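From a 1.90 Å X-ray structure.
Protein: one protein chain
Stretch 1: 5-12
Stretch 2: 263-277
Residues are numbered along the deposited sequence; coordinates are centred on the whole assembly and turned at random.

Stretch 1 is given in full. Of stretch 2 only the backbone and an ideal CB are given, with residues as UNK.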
ATOM      1  N   VAL A   5      18.346  30.241 -29.607  1.00  6.41           N
ATOM      2  CA  VAL A   5      18.398  29.051 -28.770  1.00  6.69           C
ATOM      3  C   VAL A   5      18.294  27.860 -29.727  1.00  6.60           C
ATOM      4  O   VAL A   5      17.270  27.690 -30.395  1.00  6.92           O
ATOM      5  CB  VAL A   5      17.238  28.991 -27.734  1.00  6.58           C
ATOM      6  CG1 VAL A   5      17.381  27.732 -26.826  1.00  5.68           C
ATOM      7  CG2 VAL A   5      17.222  30.254 -26.849  1.00  6.62           C
ATOM      8  N   GLU A   6      19.356  27.066 -29.802  1.00  6.31           N
ATOM      9  CA  GLU A   6      19.426  25.945 -30.726  1.00  6.15           C
ATOM     10  C   GLU A   6      18.946  24.681 -30.015  1.00  6.72           C
ATOM     11  O   GLU A   6      18.885  24.644 -28.792  1.00  6.82           O
ATOM     12  CB  GLU A   6      20.879  25.756 -31.208  1.00  7.23           C
ATOM     13  CG  GLU A   6      21.463  26.958 -31.992  1.00  7.33           C
ATOM     14  CD  GLU A   6      21.075  26.926 -33.474  1.00 11.72           C
ATOM     15  OE1 GLU A   6      20.220  26.089 -33.864  1.00 14.81           O
ATOM     16  OE2 GLU A   6      21.602  27.735 -34.258  1.00 11.98           O
ATOM     17  N   PHE A   7      18.638  23.630 -30.771  1.00  6.65           N
ATOM     18  CA  PHE A   7      18.094  22.428 -30.156  1.00  7.31           C
ATOM     19  C   PHE A   7      18.998  21.838 -29.076  1.00  7.06           C
ATOM     20  O   PHE A   7      18.502  21.417 -28.016  1.00  7.17           O
ATOM     21  CB  PHE A   7      17.724  21.393 -31.224  1.00  8.11           C
ATOM     22  CG  PHE A   7      16.515  21.796 -32.030  1.00 10.83           C
ATOM     23  CD1 PHE A   7      15.433  22.410 -31.398  1.00 14.83           C
ATOM     24  CD2 PHE A   7      16.472  21.608 -33.382  1.00 12.90           C
ATOM     25  CE1 PHE A   7      14.314  22.812 -32.128  1.00 16.31           C
ATOM     26  CE2 PHE A   7      15.372  22.011 -34.119  1.00 15.22           C
ATOM     27  CZ  PHE A   7      14.293  22.606 -33.493  1.00 16.30           C
ATOM     28  N   VAL A   8      20.310  21.865 -29.292  1.00  7.07           N
ATOM     29  CA  VAL A   8      21.230  21.262 -28.295  1.00  7.17           C
ATOM     30  C   VAL A   8      21.232  22.077 -26.999  1.00  7.22           C
ATOM     31  O   VAL A   8      21.529  21.544 -25.938  1.00  7.13           O
ATOM     32  CB  VAL A   8      22.679  21.079 -28.849  1.00  7.62           C
ATOM     33  CG1 VAL A   8      23.384  22.435 -28.917  1.00  6.24           C
ATOM     34  CG2 VAL A   8      23.481  20.105 -27.984  1.00  6.75           C
ATOM     35  N   ASP A   9      20.873  23.361 -27.079  1.00  8.22           N
ATOM     36  CA  ASP A   9      20.789  24.223 -25.882  1.00  8.68           C
ATOM     37  C   ASP A   9      19.695  23.760 -24.910  1.00  8.60           C
ATOM     38  O   ASP A   9      19.712  24.114 -23.726  1.00  8.03           O
ATOM     39  CB  ASP A   9      20.534  25.698 -26.260  1.00  8.62           C
ATOM     40  CG  ASP A   9      21.689  26.312 -27.032  1.00 11.70           C
ATOM     41  OD1 ASP A   9      22.839  25.925 -26.757  1.00 14.89           O
ATOM     42  OD2 ASP A   9      21.456  27.185 -27.900  1.00 12.36           O
ATOM     43  N   TYR A  10      18.743  22.980 -25.403  1.00  7.98           N
ATOM     44  CA  TYR A  10      17.688  22.452 -24.544  1.00  7.82           C
ATOM     45  C   TYR A  10      18.122  21.187 -23.782  1.00  8.03           C
ATOM     46  O   TYR A  10      17.442  20.750 -22.849  1.00  8.18           O
ATOM     47  CB  TYR A  10      16.438  22.153 -25.372  1.00  8.05           C
ATOM     48  CG  TYR A  10      15.758  23.407 -25.872  1.00  6.89           C
ATOM     49  CD1 TYR A  10      15.190  24.323 -24.967  1.00  6.55           C
ATOM     50  CD2 TYR A  10      15.671  23.676 -27.224  1.00  8.73           C
ATOM     51  CE1 TYR A  10      14.548  25.483 -25.414  1.00  7.92           C
ATOM     52  CE2 TYR A  10      15.039  24.860 -27.686  1.00  8.93           C
ATOM     53  CZ  TYR A  10      14.486  25.738 -26.762  1.00  8.96           C
ATOM     54  OH  TYR A  10      13.865  26.886 -27.186  1.00  9.73           O
ATOM     55  N   VAL A  11      19.257  20.605 -24.162  1.00  7.50           N
ATOM     56  CA  VAL A  11      19.627  19.295 -23.619  1.00  7.67           C
ATOM     57  C   VAL A  11      20.230  19.405 -22.220  1.00  8.06           C
ATOM     58  O   VAL A  11      21.197  20.136 -22.025  1.00  7.81           O
ATOM     59  CB  VAL A  11      20.621  18.543 -24.532  1.00  7.45           C
ATOM     60  CG1 VAL A  11      21.107  17.230 -23.869  1.00  6.95           C
ATOM     61  CG2 VAL A  11      19.970  18.256 -25.885  1.00  7.27           C
ATOM     62  N   ASN A  12      19.685  18.638 -21.271  1.00  7.43           N
ATOM     63  CA  ASN A  12      20.282  18.519 -19.943  1.00  7.47           C
ATOM     64  C   ASN A  12      20.748  17.091 -19.741  1.00  8.13           C
ATOM     65  O   ASN A  12      19.922  16.215 -19.498  1.00  7.99           O
ATOM     66  CB  ASN A  12      19.258  18.865 -18.855  1.00  7.82           C
ATOM     67  CG  ASN A  12      19.837  18.706 -17.456  1.00  9.09           C
ATOM     68  OD1 ASN A  12      21.060  18.593 -17.292  1.00  8.87           O
ATOM     69  ND2 ASN A  12      18.982  18.713 -16.456  1.00  9.80           N
ATOM     70  N   UNK A 263      31.107  19.479 -32.079  1.00  9.37           N
ATOM     71  CA  UNK A 263      30.130  18.592 -31.445  1.00  9.22           C
ATOM     72  C   UNK A 263      28.769  19.283 -31.339  1.00  9.55           C
ATOM     73  O   UNK A 263      27.715  18.669 -31.502  1.00  8.61           O
ATOM     74  CB  UNK A 263      30.616  18.161 -30.060  1.00  9.22           C
ATOM     75  N   UNK A 264      28.797  20.584 -31.092  1.00  9.48           N
ATOM     76  CA  UNK A 264      27.572  21.337 -30.996  1.00 10.49           C
ATOM     77  C   UNK A 264      26.838  21.292 -32.344  1.00 10.40           C
ATOM     78  O   UNK A 264      25.610  21.094 -32.412  1.00  9.96           O
ATOM     79  CB  UNK A 264      27.859  22.778 -30.571  1.00 10.49           C
ATOM     80  N   UNK A 265      27.596  21.486 -33.424  1.00  9.45           N
ATOM     81  CA  UNK A 265      27.012  21.404 -34.762  1.00 10.24           C
ATOM     82  C   UNK A 265      26.458  20.010 -35.054  1.00  9.68           C
ATOM     83  O   UNK A 265      25.363  19.874 -35.590  1.00  8.59           O
ATOM     84  CB  UNK A 265      28.056  21.780 -35.815  1.00 10.24           C
ATOM     85  N   UNK A 266      27.195  18.965 -34.681  1.00  8.54           N
ATOM     86  CA  UNK A 266      26.676  17.607 -34.873  1.00  8.88           C
ATOM     87  C   UNK A 266      25.363  17.383 -34.114  1.00  8.10           C
ATOM     88  O   UNK A 266      24.384  16.855 -34.663  1.00  7.38           O
ATOM     89  CB  UNK A 266      27.717  16.580 -34.421  1.00  8.88           C
ATOM     90  N   UNK A 267      25.330  17.765 -32.840  1.00  7.22           N
ATOM     91  CA  UNK A 267      24.097  17.574 -32.078  1.00  7.18           C
ATOM     92  C   UNK A 267      22.942  18.377 -32.688  1.00  7.71           C
ATOM     93  O   UNK A 267      21.826  17.870 -32.823  1.00  7.38           O
ATOM     94  CB  UNK A 267      24.309  17.980 -30.618  1.00  7.18           C
ATOM     95  N   UNK A 268      23.203  19.618 -33.079  1.00  7.25           N
ATOM     96  CA  UNK A 268      22.128  20.395 -33.675  1.00  8.00           C
ATOM     97  C   UNK A 268      21.608  19.742 -34.963  1.00  8.36           C
ATOM     98  O   UNK A 268      20.407  19.752 -35.235  1.00  8.49           O
ATOM     99  CB  UNK A 268      22.609  21.819 -33.962  1.00  8.00           C
ATOM    100  N   UNK A 269      22.522  19.197 -35.765  1.00  8.59           N
ATOM    101  CA  UNK A 269      22.137  18.502 -36.997  1.00  8.96           C
ATOM    102  C   UNK A 269      21.227  17.296 -36.726  1.00  8.30           C
ATOM    103  O   UNK A 269      20.174  17.142 -37.350  1.00  7.40           O
ATOM    104  CB  UNK A 269      23.389  18.044 -37.747  1.00  8.96           C
ATOM    105  N   UNK A 270      21.651  16.423 -35.822  1.00  7.20           N
ATOM    106  CA  UNK A 270      20.890  15.202 -35.541  1.00  7.71           C
ATOM    107  C   UNK A 270      19.620  15.479 -34.726  1.00  7.47           C
ATOM    108  O   UNK A 270      18.550  14.947 -35.049  1.00  7.84           O
ATOM    109  CB  UNK A 270      21.773  14.201 -34.793  1.00  7.71           C
ATOM    110  N   UNK A 271      19.712  16.325 -33.697  1.00  7.65           N
ATOM    111  CA  UNK A 271      18.501  16.677 -32.936  1.00  7.45           C
ATOM    112  C   UNK A 271      17.504  17.371 -33.853  1.00  7.60           C
ATOM    113  O   UNK A 271      16.291  17.192 -33.715  1.00  7.93           O
ATOM    114  CB  UNK A 271      18.842  17.574 -31.745  1.00  7.45           C
ATOM    115  N   UNK A 272      18.017  18.182 -34.772  1.00  8.15           N
ATOM    116  CA  UNK A 272      17.159  19.019 -35.618  1.00  8.44           C
ATOM    117  C   UNK A 272      16.368  18.257 -36.663  1.00  9.59           C
ATOM    118  O   UNK A 272      15.533  18.842 -37.363  1.00  9.68           O
ATOM    119  CB  UNK A 272      18.013  20.074 -36.324  1.00  8.44           C
ATOM    120  N   UNK A 273      16.605  16.951 -36.771  1.00  9.03           N
ATOM    121  CA  UNK A 273      15.773  16.150 -37.665  1.00 10.03           C
ATOM    122  C   UNK A 273      14.322  16.069 -37.204  1.00  9.81           C
ATOM    123  O   UNK A 273      13.445  15.735 -38.000  1.00 10.02           O
ATOM    124  CB  UNK A 273      16.351  14.738 -37.786  1.00 10.03           C
ATOM    125  N   UNK A 274      14.068  16.359 -35.930  1.00  9.23           N
ATOM    126  CA  UNK A 274      12.704  16.620 -35.502  1.00  9.61           C
ATOM    127  C   UNK A 274      12.605  17.995 -34.842  1.00  9.77           C
ATOM    128  O   UNK A 274      13.285  18.291 -33.849  1.00  9.51           O
ATOM    129  CB  UNK A 274      12.227  15.529 -34.541  1.00  9.61           C
ATOM    130  N   UNK A 275      11.803  18.859 -35.445  1.00  9.20           N
ATOM    131  CA  UNK A 275      11.712  20.230 -34.987  1.00 10.15           C
ATOM    132  C   UNK A 275      10.413  20.440 -34.226  1.00 10.09           C
ATOM    133  O   UNK A 275       9.341  20.461 -34.835  1.00  9.86           O
ATOM    134  CB  UNK A 275      11.811  21.201 -36.165  1.00 10.15           C
ATOM    135  N   UNK A 276      10.508  20.636 -32.917  1.00  9.82           N
ATOM    136  CA  UNK A 276       9.335  20.910 -32.096  1.00  9.85           C
ATOM    137  C   UNK A 276       9.129  22.413 -31.925  1.00 10.02           C
ATOM    138  O   UNK A 276      10.084  23.143 -31.601  1.00 10.82           O
ATOM    139  CB  UNK A 276       9.472  20.236 -30.729  1.00  9.85           C
ATOM    140  N   UNK A 277       7.892  22.874 -32.122  1.00  9.49           N
ATOM    141  CA  UNK A 277       7.550  24.303 -31.988  1.00 10.23           C
ATOM    142  C   UNK A 277       6.237  24.461 -31.207  1.00  9.97           C
ATOM    143  O   UNK A 277       5.323  23.628 -31.327  1.00 10.34           O
ATOM    144  CB  UNK A 277       7.430  24.961 -33.364  1.00 10.23           C
TER

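Position 263 opens the visible helix with nothing of stretch 1 within 5.5 Å of its ideal CB, so the contact sets no rule; it is Ala 263.

At 264 the CA-to-CB bond points sideways, and the ideal CB lies 4.8 Å from Val 8 CG1. Beyond that methyl sits the carboxylate of Asp 9, so a long side chain with an aliphatic stem and a positive end would suit, lysine or arginine alike. The residue is Arg 264. Its CG packs 3.9 Å from Val 8 CG1, and NH1 reaches Asp 9 OD1 at 3.2 Å in a salt bridge, the oxygen lying at the guanidinium edge. The other oxygen, Asp 9 OD2, accepts a hydrogen bond from Glu 6 N (2.8 Å).

Positions 265 and 266 meet nothing of stretch 1 and tolerate many helix formers; they are Glu 265 and Gln 266.

Position 267 points toward stretch 1, its ideal CB only 3.5 Å from Val 8 CG2. Such tightness favours an apolar side chain that turns aside after CB, or simply alanine. Trp 267 does the former: its CB touches Val 8 CG2 at 3.5 Å while the end of the side chain leads away.

At 268 the bond is sideways, but the free amide of Val 8 asks for an acceptor on a short arm. Glu 6 OE1 lies 4.9 Å from the ideal CB, so a neutral amide suits best; aspartate is possible but less comfortable beside that carboxylate. Asn 268, with chi1 in m, brings OD1 to 2.9 Å from Val 8 N in a well-aligned hydrogen bond (158°).

Positions 269 and 270 find only open space as far as stretch 1 is concerned; they are Asn 269 and Tyr 270.

Position 271 points toward stretch 1, its ideal CB 4.0 Å from Phe 7 CB, with Val 8 and Val 11 beyond. Leucine, isoleucine or methionine would suit. Leu 271 places CD1 3.7 Å from Val 8 CA and 3.8 Å from Val 11 CG2.

At 272 an ideal CB would stand 2.6 Å from the 268 carbonyl O, a clash that favours glycine. Gly 272 avoids it, and its CA lies 3.5 Å from Phe 7 CD2.

Positions 273 and 274 point away, leaving the choice free; they are Arg 273 and Val 274, the latter closing a type I turn begun at Leu 271.

At 275 the ideal CB is 3.9 Å from Phe 7 CZ, inviting any side chain with an aliphatic start. Glu 275 lays CG at the ring edge, 3.8 Å from Phe 7 CE2.

Positions 276 and 277 point sideways without demands; they are Ala 276 and Glu 277.

Stretch 2, residues 263-277: AREQWNNYLGRVEAE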
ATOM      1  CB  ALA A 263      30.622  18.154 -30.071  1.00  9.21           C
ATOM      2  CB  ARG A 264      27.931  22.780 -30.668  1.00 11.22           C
ATOM      3  CG  ARG A 264      26.760  23.608 -30.361  1.00 15.43           C
ATOM      4  CD  ARG A 264      27.085  25.053 -30.545  1.00 23.73           C
ATOM      5  NE  ARG A 264      27.657  25.636 -29.351  1.00 26.07           N
ATOM      6  CZ  ARG A 264      26.944  26.002 -28.294  1.00 29.15           C
ATOM      7  NH1 ARG A 264      25.633  25.794 -28.274  1.00 27.97           N
ATOM      8  NH2 ARG A 264      27.558  26.563 -27.249  1.00 28.78           N
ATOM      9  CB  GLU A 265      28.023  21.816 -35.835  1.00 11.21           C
ATOM     10  CG  GLU A 265      27.464  21.717 -37.244  1.00 14.72           C
ATOM     11  CD  GLU A 265      28.392  22.319 -38.265  1.00 22.35           C
ATOM     12  OE1 GLU A 265      29.523  21.812 -38.410  1.00 25.53           O
ATOM     13  OE2 GLU A 265      27.995  23.300 -38.924  1.00 25.99           O
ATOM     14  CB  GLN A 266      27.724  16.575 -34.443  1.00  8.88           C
ATOM     15  CG  GLN A 266      28.924  16.550 -35.389  1.00 11.65           C
ATOM     16  CD  GLN A 266      28.496  16.220 -36.821  1.00 13.37           C
ATOM     17  OE1 GLN A 266      27.887  15.174 -37.066  1.00 15.85           O
ATOM     18  NE2 GLN A 266      28.790  17.112 -37.758  1.00 13.07           N
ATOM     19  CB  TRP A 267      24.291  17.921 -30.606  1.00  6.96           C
ATOM     20  CG  TRP A 267      24.973  16.795 -29.883  1.00  6.55           C
ATOM     21  CD1 TRP A 267      26.279  16.753 -29.464  1.00  7.17           C
ATOM     22  CD2 TRP A 267      24.393  15.537 -29.534  1.00  7.25           C
ATOM     23  NE1 TRP A 267      26.538  15.538 -28.866  1.00  7.04           N
ATOM     24  CE2 TRP A 267      25.396  14.777 -28.898  1.00  6.47           C
ATOM     25  CE3 TRP A 267      23.114  14.970 -29.709  1.00  7.52           C
ATOM     26  CZ2 TRP A 267      25.175  13.476 -28.445  1.00  6.90           C
ATOM     27  CZ3 TRP A 267      22.883  13.690 -29.226  1.00  8.09           C
ATOM     28  CH2 TRP A 267      23.914  12.955 -28.608  1.00  8.14           C
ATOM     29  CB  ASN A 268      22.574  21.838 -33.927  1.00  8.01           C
ATOM     30  CG  ASN A 268      22.515  22.680 -32.663  1.00  8.30           C
ATOM     31  OD1 ASN A 268      21.680  22.437 -31.799  1.00  8.30           O
ATOM     32  ND2 ASN A 268      23.381  23.675 -32.558  1.00  7.57           N
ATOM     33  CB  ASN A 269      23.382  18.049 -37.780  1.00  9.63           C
ATOM     34  CG  ASN A 269      24.112  19.220 -38.476  1.00 13.70           C
ATOM     35  OD1 ASN A 269      23.604  20.350 -38.535  1.00 16.09           O
ATOM     36  ND2 ASN A 269      25.294  18.939 -39.024  1.00 15.66           N
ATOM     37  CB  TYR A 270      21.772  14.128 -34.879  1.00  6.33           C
ATOM     38  CG  TYR A 270      22.726  13.479 -35.877  1.00  9.01           C
ATOM     39  CD1 TYR A 270      22.280  12.495 -36.749  1.00 10.02           C
ATOM     40  CD2 TYR A 270      24.057  13.877 -35.962  1.00 10.55           C
ATOM     41  CE1 TYR A 270      23.141  11.915 -37.682  1.00 12.07           C
ATOM     42  CE2 TYR A 270      24.918  13.314 -36.894  1.00 12.35           C
ATOM     43  CZ  TYR A 270      24.453  12.337 -37.739  1.00 13.70           C
ATOM     44  OH  TYR A 270      25.314  11.778 -38.637  1.00 12.61           O
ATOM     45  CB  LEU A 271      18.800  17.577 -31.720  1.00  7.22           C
ATOM     46  CG  LEU A 271      19.729  16.954 -30.657  1.00  7.15           C
ATOM     47  CD1 LEU A 271      20.183  18.009 -29.647  1.00  7.58           C
ATOM     48  CD2 LEU A 271      19.059  15.757 -29.964  1.00  7.74           C
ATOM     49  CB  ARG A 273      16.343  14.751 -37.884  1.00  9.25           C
ATOM     50  CG  ARG A 273      17.687  14.765 -38.590  1.00 10.93           C
ATOM     51  CD  ARG A 273      17.987  13.396 -39.156  1.00 10.97           C
ATOM     52  NE  ARG A 273      19.311  13.349 -39.762  1.00  9.60           N
ATOM     53  CZ  ARG A 273      19.895  12.228 -40.157  1.00  9.72           C
ATOM     54  NH1 ARG A 273      19.261  11.080 -39.988  1.00  6.98           N
ATOM     55  NH2 ARG A 273      21.112  12.255 -40.706  1.00  9.96           N
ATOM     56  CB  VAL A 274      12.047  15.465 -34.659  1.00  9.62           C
ATOM     57  CG1 VAL A 274      12.932  15.049 -33.509  1.00 10.83           C
ATOM     58  CG2 VAL A 274      10.636  15.892 -34.160  1.00 10.17           C
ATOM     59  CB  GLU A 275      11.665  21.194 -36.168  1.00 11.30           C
ATOM     60  CG  GLU A 275      12.916  21.380 -36.954  1.00 15.89           C
ATOM     61  CD  GLU A 275      12.750  22.553 -37.944  1.00 19.15           C
ATOM     62  OE1 GLU A 275      12.535  22.288 -39.140  1.00 20.25           O
ATOM     63  OE2 GLU A 275      12.781  23.718 -37.508  1.00 21.37           O
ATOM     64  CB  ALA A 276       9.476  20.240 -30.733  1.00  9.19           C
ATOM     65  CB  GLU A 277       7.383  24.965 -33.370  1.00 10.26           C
ATOM     66  CG  GLU A 277       8.613  24.911 -34.274  1.00 13.20           C
ATOM     67  CD  GLU A 277       8.330  25.460 -35.668  1.00 16.70           C
ATOM     68  OE1 GLU A 277       8.140  26.678 -35.793  1.00 17.56           O
ATOM     69  OE2 GLU A 277       8.286  24.669 -36.636  1.00 17.09           O
TER
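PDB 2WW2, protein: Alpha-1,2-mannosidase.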